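Local coordinates for protein insect group II chitinase (Ostrinia furnacalis, PDB 5Y2A) that hydrolyses chitin as a family 18 glycoside hydrolase, here the second catalytic domain of an insect group II chitinase, at residues W12-P17 with D53-V58; V5-T10 with W343-D348. All coordinates share one frame; numbering follows the deposited sequence.

Contact 1 of 2, residues W12-P17 with D53-V58; sequences WAWYRP and DIWLDV
Y15 and D53 meet tip to tip in the one hydrogen bond that joins W12-P17 to D53-V58: Y15 OH gives its hydrogen to D53 OD2, 2.4 Å away, a length so short that it is best read with caution. The carboxylate lies at the edge of the tyrosine ring, the two planes only 8° apart, so phenol and acid form one nearly flat unit. D53 CG is anti to its backbone N (chi1 -170°), which sends the carboxylate across to Y15 while its other oxygen stays with the helix. That oxygen, D53 OD1, accepts from L56 N at 3.1 Å, met from above the carboxylate plane, and makes D53 the N-cap of helix 54-59. An alanine at D53 would probably leave both the Y15 hydroxyl and L56 N without their acceptor, and the tyrosine tip freer to shift.

The apolar part is built on L56, whose two methyls divide the work. L56 CD2 sits over one face of the W14 indole, 4.1 Å from the centroid of its five-membered ring, a CH-pi contact. L56 CD1 instead fills the angle between the two aromatic residues, 3.7 Å from W14 CB and 3.8 Å from Y15 CE2. Beside it, W55 turns its edge to the face of W14, W55 CZ3 coming within 3.8 Å of W14 CH2, in an offset edge-to-face pair with six-membered ring centroids 5.4 Å apart and planes at 63°. W55 of the second subunit also packs on W14 and meets the Y15 ring, so this aromatic patch belongs to the subunit interface as well. The whole is an N-capped helix docked against the loop that follows strand 4-10 of the TIM barrel, its capping aspartate shared with a tyrosine of that loop.

Contact 2 of 2, residues V5-T10 with W343-D348; sequences VVCYYT and WSLDLD
The W343 indole turns its edge to the face of Y8 in an offset edge-to-face pair, the planes at 89° and the six-membered rings 5.4 Å apart between centroids. Y8 CB lies at that indole edge, 3.5 Å from W343 CE3, while T10 CG2 approaches the indole obliquely. Outside the pair, Y195 stacks on W343, and the Y8 hydroxyl is hydrogen-bonded to D121, the first aspartate of the DxDxE signature; this is consistent with W343 lining the substrate cleft, as in related chitinases.

The peptide before S344 is cis, and L345 N, one residue on, donates to Y8 O at 3.0 Å in a nearly straight bond, 174° at the hydrogen. L345 CD2 lies against C7 CB, 3.7 Å away.

D346 OD1 is gripped by two hydroxyls from opposite faces of its carboxylate: T10 OG1 at 2.9 Å and S344 OG at 2.7 Å. T10 OG1 lies between its backbone N and carbonyl carbon (chi1 68°), which turns the hydroxyl to D346. One water links OD1 to T10 N, a second bridges OD2 and T10 OG1, and the salt bridge to R16 would probably favour the charged acid.

A cis peptide after a tryptophan closing the last barrel strand recurs in family 18 chitinases. Strand 4-10 runs parallel to both 34-42 and 339-343, C7 is disulfide-bonded to C32, and L345 packs on L363 of helix 361-371.

In the fold
Contact 2 is buried, its centre about 8 Å from that of the chain, whereas contact 1 lies at the surface, its centre about 19 Å from that of the chain, where the second subunit reaches it. Their first segments follow one another along the chain: contact 2 uses strand 4-10, contact 1 the loop that leaves it. Each pairs an edge-to-face aromatic couple with an aspartate that accepts a hydrogen bond from a hydroxyl, but the outer acid caps a helix, while the inner one is buried among several donors. The two also touch: R16 NH1 lies 2.7 Å from D346 OD2 in a salt bridge, A13 CB packs on D346 CG, and W12 CH2 packs on W343 CH2.

Contact 1 of 2, residues W12-P17 with D53-V58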
ATOM      1  N   TRP A  12      12.164   5.608   6.157  1.00 15.47           N
ATOM      2  CA  TRP A  12      11.585   5.717   4.816  1.00 16.18           C
ATOM      3  C   TRP A  12      11.173   7.141   4.424  1.00 16.89           C
ATOM      4  O   TRP A  12      10.812   7.364   3.262  1.00 14.67           O
ATOM      5  CB  TRP A  12      10.395   4.766   4.684  1.00 15.19           C
ATOM      6  CG  TRP A  12       9.205   5.094   5.536  1.00 15.37           C
ATOM      7  CD1 TRP A  12       8.147   5.896   5.202  1.00 20.05           C
ATOM      8  CD2 TRP A  12       8.949   4.625   6.867  1.00 15.57           C
ATOM      9  NE1 TRP A  12       7.243   5.946   6.241  1.00 20.56           N
ATOM     10  CE2 TRP A  12       7.713   5.178   7.276  1.00 16.73           C
ATOM     11  CE3 TRP A  12       9.644   3.792   7.753  1.00 16.69           C
ATOM     12  CZ2 TRP A  12       7.152   4.916   8.530  1.00 16.69           C
ATOM     13  CZ3 TRP A  12       9.091   3.542   9.004  1.00 16.54           C
ATOM     14  CH2 TRP A  12       7.855   4.098   9.378  1.00 16.95           C
ATOM     15  N   ALA A  13      11.239   8.117   5.333  1.00 15.31           N
ATOM     16  CA  ALA A  13      10.938   9.502   4.972  1.00 14.20           C
ATOM     17  C   ALA A  13      11.974  10.109   4.038  1.00 17.26           C
ATOM     18  O   ALA A  13      11.768  11.228   3.553  1.00 16.05           O
ATOM     19  CB  ALA A  13      10.802  10.370   6.225  1.00 14.08           C
ATOM     20  N   TRP A  14      13.120   9.453   3.865  1.00 15.11           N
ATOM     21  CA  TRP A  14      14.106   9.896   2.887  1.00 19.65           C
ATOM     22  C   TRP A  14      13.599   9.715   1.456  1.00 21.05           C
ATOM     23  O   TRP A  14      13.972  10.485   0.562  1.00 16.89           O
ATOM     24  CB  TRP A  14      15.406   9.122   3.113  1.00 21.65           C
ATOM     25  CG  TRP A  14      16.577   9.618   2.325  1.00 27.13           C
ATOM     26  CD1 TRP A  14      17.473  10.578   2.700  1.00 30.78           C
ATOM     27  CD2 TRP A  14      16.998   9.156   1.037  1.00 21.92           C
ATOM     28  NE1 TRP A  14      18.417  10.751   1.717  1.00 36.20           N
ATOM     29  CE2 TRP A  14      18.148   9.890   0.686  1.00 31.01           C
ATOM     30  CE3 TRP A  14      16.509   8.200   0.142  1.00 26.42           C
ATOM     31  CZ2 TRP A  14      18.816   9.698  -0.524  1.00 32.39           C
ATOM     32  CZ3 TRP A  14      17.173   8.009  -1.055  1.00 29.14           C
ATOM     33  CH2 TRP A  14      18.314   8.754  -1.377  1.00 31.23           C
ATOM     34  N   TYR A  15      12.751   8.710   1.226  1.00 16.69           N
ATOM     35  CA  TYR A  15      12.262   8.367  -0.113  1.00 19.77           C
ATOM     36  C   TYR A  15      11.013   9.183  -0.449  1.00 17.64           C
ATOM     37  O   TYR A  15       9.944   8.657  -0.742  1.00 21.09           O
ATOM     38  CB  TYR A  15      11.972   6.871  -0.203  1.00 18.31           C
ATOM     39  CG  TYR A  15      13.153   5.977   0.107  1.00 20.16           C
ATOM     40  CD1 TYR A  15      14.187   5.830  -0.801  1.00 25.37           C
ATOM     41  CD2 TYR A  15      13.210   5.245   1.284  1.00 24.06           C
ATOM     42  CE1 TYR A  15      15.262   5.014  -0.540  1.00 26.67           C
ATOM     43  CE2 TYR A  15      14.288   4.413   1.555  1.00 26.15           C
ATOM     44  CZ  TYR A  15      15.313   4.308   0.633  1.00 21.52           C
ATOM     45  OH  TYR A  15      16.394   3.495   0.867  1.00 24.73           O
ATOM     46  N   ARG A  16      11.165  10.495  -0.376  1.00 17.03           N
ATOM     47  CA  ARG A  16      10.050  11.419  -0.481  1.00 18.45           C
ATOM     48  C   ARG A  16      10.457  12.597  -1.345  1.00 18.33           C
ATOM     49  O   ARG A  16      11.632  12.986  -1.342  1.00 19.49           O
ATOM     50  CB  ARG A  16       9.631  11.931   0.902  1.00 18.88           C
ATOM     51  CG  ARG A  16       8.176  11.758   1.211  1.00 21.89           C
ATOM     52  CD  ARG A  16       7.920  11.906   2.691  1.00 16.97           C
ATOM     53  NE  ARG A  16       7.555  10.627   3.281  1.00 18.62           N
ATOM     54  CZ  ARG A  16       7.244  10.459   4.558  1.00 18.13           C
ATOM     55  NH1 ARG A  16       7.246  11.499   5.380  1.00 16.61           N
ATOM     56  NH2 ARG A  16       6.929   9.254   5.011  1.00 20.67           N
ATOM     57  N   PRO A  17       9.508  13.216  -2.059  1.00 18.09           N
ATOM     58  CA  PRO A  17       9.871  14.361  -2.901  1.00 19.76           C
ATOM     59  C   PRO A  17      10.501  15.434  -2.027  1.00 25.99           C
ATOM     60  O   PRO A  17      10.185  15.556  -0.841  1.00 26.19           O
ATOM     61  CB  PRO A  17       8.529  14.818  -3.488  1.00 19.61           C
ATOM     62  CG  PRO A  17       7.659  13.591  -3.443  1.00 17.53           C
ATOM     63  CD  PRO A  17       8.097  12.816  -2.233  1.00 17.18           C
ATOM     64  N   ASP A  53      16.616  -1.633   5.706  1.00 18.58           N
ATOM     65  CA  ASP A  53      17.121  -0.836   4.592  1.00 20.52           C
ATOM     66  C   ASP A  53      18.630  -0.695   4.799  1.00 20.03           C
ATOM     67  O   ASP A  53      19.123   0.315   5.305  1.00 18.98           O
ATOM     68  CB  ASP A  53      16.434   0.528   4.520  1.00 18.11           C
ATOM     69  CG  ASP A  53      16.751   1.277   3.241  1.00 23.82           C
ATOM     70  OD1 ASP A  53      17.765   0.955   2.587  1.00 22.24           O
ATOM     71  OD2 ASP A  53      15.975   2.192   2.885  1.00 22.63           O
ATOM     72  N   ILE A  54      19.368  -1.725   4.376  1.00 19.92           N
ATOM     73  CA  ILE A  54      20.821  -1.727   4.560  1.00 20.87           C
ATOM     74  C   ILE A  54      21.436  -0.502   3.898  1.00 19.32           C
ATOM     75  O   ILE A  54      22.343   0.138   4.447  1.00 18.81           O
ATOM     76  CB  ILE A  54      21.426  -3.033   4.009  1.00 23.47           C
ATOM     77  CG1 ILE A  54      20.993  -4.234   4.846  1.00 30.47           C
ATOM     78  CG2 ILE A  54      22.946  -2.942   3.946  1.00 27.52           C
ATOM     79  CD1 ILE A  54      21.609  -4.252   6.223  1.00 42.20           C
ATOM     80  N   TRP A  55      20.916  -0.127   2.731  1.00 18.72           N
ATOM     81  CA  TRP A  55      21.523   0.956   1.971  1.00 21.78           C
ATOM     82  C   TRP A  55      21.449   2.280   2.732  1.00 23.54           C
ATOM     83  O   TRP A  55      22.434   3.022   2.787  1.00 23.15           O
ATOM     84  CB  TRP A  55      20.852   1.074   0.600  1.00 21.66           C
ATOM     85  CG  TRP A  55      21.533   2.071  -0.256  1.00 24.18           C
ATOM     86  CD1 TRP A  55      22.693   1.893  -0.957  1.00 27.90           C
ATOM     87  CD2 TRP A  55      21.139   3.425  -0.471  1.00 23.62           C
ATOM     88  NE1 TRP A  55      23.030   3.048  -1.612  1.00 27.47           N
ATOM     89  CE2 TRP A  55      22.094   4.006  -1.327  1.00 26.23           C
ATOM     90  CE3 TRP A  55      20.065   4.201  -0.029  1.00 23.70           C
ATOM     91  CZ2 TRP A  55      22.007   5.325  -1.750  1.00 25.34           C
ATOM     92  CZ3 TRP A  55      19.985   5.512  -0.446  1.00 27.14           C
ATOM     93  CH2 TRP A  55      20.948   6.061  -1.301  1.00 28.21           C
ATOM     94  N   LEU A  56      20.291   2.597   3.320  1.00 19.76           N
ATOM     95  CA  LEU A  56      20.184   3.816   4.123  1.00 21.30           C
ATOM     96  C   LEU A  56      20.769   3.635   5.518  1.00 19.11           C
ATOM     97  O   LEU A  56      21.587   4.449   5.967  1.00 18.04           O
ATOM     98  CB  LEU A  56      18.728   4.262   4.257  1.00 21.66           C
ATOM     99  CG  LEU A  56      18.117   5.285   3.305  1.00 26.50           C
ATOM    100  CD1 LEU A  56      16.842   5.815   3.937  1.00 24.53           C
ATOM    101  CD2 LEU A  56      19.083   6.411   2.975  1.00 22.96           C
ATOM    102  N   ASP A  57      20.324   2.597   6.232  1.00 18.17           N
ATOM    103  CA  ASP A  57      20.629   2.478   7.656  1.00 17.21           C
ATOM    104  C   ASP A  57      22.119   2.274   7.891  1.00 21.96           C
ATOM    105  O   ASP A  57      22.681   2.797   8.861  1.00 18.13           O
ATOM    106  CB  ASP A  57      19.855   1.309   8.270  1.00 16.38           C
ATOM    107  CG  ASP A  57      18.357   1.459   8.150  1.00 16.73           C
ATOM    108  OD1 ASP A  57      17.870   2.599   7.980  1.00 18.82           O
ATOM    109  OD2 ASP A  57      17.669   0.423   8.261  1.00 18.89           O
ATOM    110  N   VAL A  58      22.766   1.498   7.027  1.00 20.05           N
ATOM    111  CA  VAL A  58      24.129   1.024   7.248  1.00 20.55           C
ATOM    112  C   VAL A  58      25.095   1.639   6.245  1.00 23.46           C
ATOM    113  O   VAL A  58      26.024   2.355   6.626  1.00 21.88           O
ATOM    114  CB  VAL A  58      24.187  -0.519   7.213  1.00 22.63           C
ATOM    115  CG1 VAL A  58      25.626  -1.002   7.333  1.00 23.33           C
ATOM    116  CG2 VAL A  58      23.331  -1.100   8.325  1.00 25.20           C
TER

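Contact 2 of 2, residues V5-T10 with W343-D348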
ATOM      1  N   VAL A   5       9.405  13.293  25.935  1.00 14.75           N
ATOM      2  CA  VAL A   5       8.873  13.548  24.598  1.00 15.31           C
ATOM      3  C   VAL A   5       9.561  12.536  23.692  1.00 14.58           C
ATOM      4  O   VAL A   5      10.745  12.679  23.363  1.00 14.02           O
ATOM      5  CB  VAL A   5       9.093  14.987  24.126  1.00 15.34           C
ATOM      6  CG1 VAL A   5       8.528  15.173  22.713  1.00 12.71           C
ATOM      7  CG2 VAL A   5       8.430  15.967  25.087  1.00 17.33           C
ATOM      8  N   VAL A   6       8.835  11.488  23.325  1.00 12.61           N
ATOM      9  CA  VAL A   6       9.381  10.357  22.584  1.00 13.83           C
ATOM     10  C   VAL A   6       9.092  10.597  21.107  1.00 14.30           C
ATOM     11  O   VAL A   6       7.928  10.618  20.692  1.00 12.35           O
ATOM     12  CB  VAL A   6       8.776   9.032  23.072  1.00 13.30           C
ATOM     13  CG1 VAL A   6       9.288   7.853  22.246  1.00 13.44           C
ATOM     14  CG2 VAL A   6       9.081   8.828  24.556  1.00 12.80           C
ATOM     15  N   CYS A   7      10.144  10.776  20.307  1.00 12.63           N
ATOM     16  CA  CYS A   7      10.016  11.159  18.902  1.00 12.77           C
ATOM     17  C   CYS A   7      10.305   9.960  18.013  1.00 13.52           C
ATOM     18  O   CYS A   7      11.393   9.383  18.089  1.00 12.96           O
ATOM     19  CB  CYS A   7      10.994  12.277  18.541  1.00 17.58           C
ATOM     20  SG  CYS A   7      10.821  13.834  19.430  1.00 17.89           S
ATOM     21  N   TYR A   8       9.366   9.621  17.133  1.00 11.02           N
ATOM     22  CA  TYR A   8       9.627   8.606  16.121  1.00 12.87           C
ATOM     23  C   TYR A   8      10.250   9.260  14.889  1.00 14.35           C
ATOM     24  O   TYR A   8       9.677  10.188  14.304  1.00 12.80           O
ATOM     25  CB  TYR A   8       8.352   7.843  15.764  1.00 13.45           C
ATOM     26  CG  TYR A   8       8.069   6.745  16.759  1.00 14.64           C
ATOM     27  CD1 TYR A   8       7.353   7.007  17.913  1.00 14.83           C
ATOM     28  CD2 TYR A   8       8.555   5.451  16.567  1.00 14.61           C
ATOM     29  CE1 TYR A   8       7.103   6.015  18.843  1.00 16.67           C
ATOM     30  CE2 TYR A   8       8.306   4.450  17.500  1.00 15.41           C
ATOM     31  CZ  TYR A   8       7.579   4.744  18.633  1.00 14.91           C
ATOM     32  OH  TYR A   8       7.327   3.776  19.580  1.00 15.58           O
ATOM     33  N   TYR A   9      11.437   8.784  14.527  1.00 11.98           N
ATOM     34  CA  TYR A   9      12.113   9.108  13.281  1.00 13.11           C
ATOM     35  C   TYR A   9      11.891   7.923  12.347  1.00 14.67           C
ATOM     36  O   TYR A   9      12.036   6.779  12.774  1.00 15.26           O
ATOM     37  CB  TYR A   9      13.613   9.318  13.521  1.00 14.09           C
ATOM     38  CG  TYR A   9      14.432   9.325  12.246  1.00 14.19           C
ATOM     39  CD1 TYR A   9      14.556  10.483  11.500  1.00 18.46           C
ATOM     40  CD2 TYR A   9      15.030   8.164  11.761  1.00 15.98           C
ATOM     41  CE1 TYR A   9      15.284  10.507  10.330  1.00 17.41           C
ATOM     42  CE2 TYR A   9      15.753   8.175  10.578  1.00 15.43           C
ATOM     43  CZ  TYR A   9      15.871   9.353   9.868  1.00 17.89           C
ATOM     44  OH  TYR A   9      16.583   9.395   8.694  1.00 21.77           O
ATOM     45  N   THR A  10      11.457   8.177  11.110  1.00 11.42           N
ATOM     46  CA  THR A  10      11.173   7.098  10.161  1.00 12.21           C
ATOM     47  C   THR A  10      12.191   7.109   9.028  1.00 13.00           C
ATOM     48  O   THR A  10      12.366   8.134   8.359  1.00 14.37           O
ATOM     49  CB  THR A  10       9.745   7.187   9.619  1.00 14.63           C
ATOM     50  OG1 THR A  10       9.607   8.352   8.796  1.00 13.38           O
ATOM     51  CG2 THR A  10       8.743   7.252  10.765  1.00 14.39           C
ATOM     52  N   TRP A 343       4.184  10.742  16.397  1.00 13.01           N
ATOM     53  CA  TRP A 343       4.159   9.870  15.220  1.00 14.97           C
ATOM     54  C   TRP A 343       3.755  10.727  14.014  1.00 14.76           C
ATOM     55  O   TRP A 343       2.563  10.889  13.752  1.00 14.04           O
ATOM     56  CB  TRP A 343       3.165   8.691  15.477  1.00 14.09           C
ATOM     57  CG  TRP A 343       3.057   7.619  14.413  1.00 14.70           C
ATOM     58  CD1 TRP A 343       1.922   7.226  13.759  1.00 13.21           C
ATOM     59  CD2 TRP A 343       4.110   6.781  13.918  1.00 15.52           C
ATOM     60  NE1 TRP A 343       2.207   6.210  12.877  1.00 16.19           N
ATOM     61  CE2 TRP A 343       3.544   5.920  12.955  1.00 16.53           C
ATOM     62  CE3 TRP A 343       5.477   6.682  14.189  1.00 16.76           C
ATOM     63  CZ2 TRP A 343       4.298   4.977  12.263  1.00 17.95           C
ATOM     64  CZ3 TRP A 343       6.225   5.746  13.499  1.00 16.13           C
ATOM     65  CH2 TRP A 343       5.636   4.908  12.548  1.00 15.39           C
ATOM     66  N   SER A 344       4.729  11.287  13.282  1.00 16.98           N
ATOM     67  CA  SER A 344       6.163  11.088  13.507  1.00 13.11           C
ATOM     68  C   SER A 344       6.840  12.399  13.105  1.00 15.67           C
ATOM     69  O   SER A 344       6.179  13.266  12.534  1.00 16.07           O
ATOM     70  CB  SER A 344       6.703   9.911  12.683  1.00 14.85           C
ATOM     71  OG  SER A 344       6.597  10.175  11.287  1.00 15.59           O
ATOM     72  N   LEU A 345       8.139  12.539  13.399  1.00 12.70           N
ATOM     73  CA  LEU A 345       8.847  13.806  13.186  1.00 13.71           C
ATOM     74  C   LEU A 345       8.621  14.380  11.792  1.00 14.78           C
ATOM     75  O   LEU A 345       8.445  15.593  11.627  1.00 14.17           O
ATOM     76  CB  LEU A 345      10.348  13.608  13.401  1.00 14.70           C
ATOM     77  CG  LEU A 345      10.824  13.353  14.823  1.00 16.21           C
ATOM     78  CD1 LEU A 345      12.330  13.164  14.858  1.00 16.35           C
ATOM     79  CD2 LEU A 345      10.439  14.538  15.648  1.00 16.27           C
ATOM     80  N   ASP A 346       8.661  13.524  10.775  1.00 11.86           N
ATOM     81  CA  ASP A 346       8.656  13.952   9.383  1.00 12.56           C
ATOM     82  C   ASP A 346       7.285  14.381   8.877  1.00 12.51           C
ATOM     83  O   ASP A 346       7.193  14.882   7.749  1.00 11.85           O
ATOM     84  CB  ASP A 346       9.149  12.801   8.516  1.00 11.02           C
ATOM     85  CG  ASP A 346       8.406  11.523   8.817  1.00 13.58           C
ATOM     86  OD1 ASP A 346       8.709  10.877   9.842  1.00 13.77           O
ATOM     87  OD2 ASP A 346       7.482  11.191   8.050  1.00 11.83           O
ATOM     88  N   LEU A 347       6.217  14.159   9.646  1.00 13.50           N
ATOM     89  CA  LEU A 347       4.880  14.519   9.196  1.00 12.77           C
ATOM     90  C   LEU A 347       4.405  15.846   9.764  1.00 12.42           C
ATOM     91  O   LEU A 347       3.459  16.431   9.222  1.00 11.83           O
ATOM     92  CB  LEU A 347       3.882  13.411   9.557  1.00 11.76           C
ATOM     93  CG  LEU A 347       4.303  12.041   9.000  1.00 12.90           C
ATOM     94  CD1 LEU A 347       3.464  10.919   9.620  1.00 13.88           C
ATOM     95  CD2 LEU A 347       4.225  12.011   7.462  1.00 11.62           C
ATOM     96  N   ASP A 348       5.039  16.315  10.839  1.00 11.74           N
ATOM     97  CA  ASP A 348       4.941  17.695  11.295  1.00 13.56           C
ATOM     98  C   ASP A 348       5.377  18.627  10.168  1.00 14.32           C
ATOM     99  O   ASP A 348       6.023  18.212   9.206  1.00 14.48           O
ATOM    100  CB  ASP A 348       5.848  17.884  12.520  1.00 10.99           C
ATOM    101  CG  ASP A 348       5.457  19.063  13.415  1.00 14.85           C
ATOM    102  OD1 ASP A 348       4.552  19.857  13.085  1.00 12.98           O
ATOM    103  OD2 ASP A 348       6.098  19.193  14.478  1.00 13.31           O
TER
HETATM  104  O   HOH W   1      11.457  11.130  10.816  1.00 17.47           O
HETATM  105  O   HOH W   2       6.771   8.583   7.705  1.00 18.77           O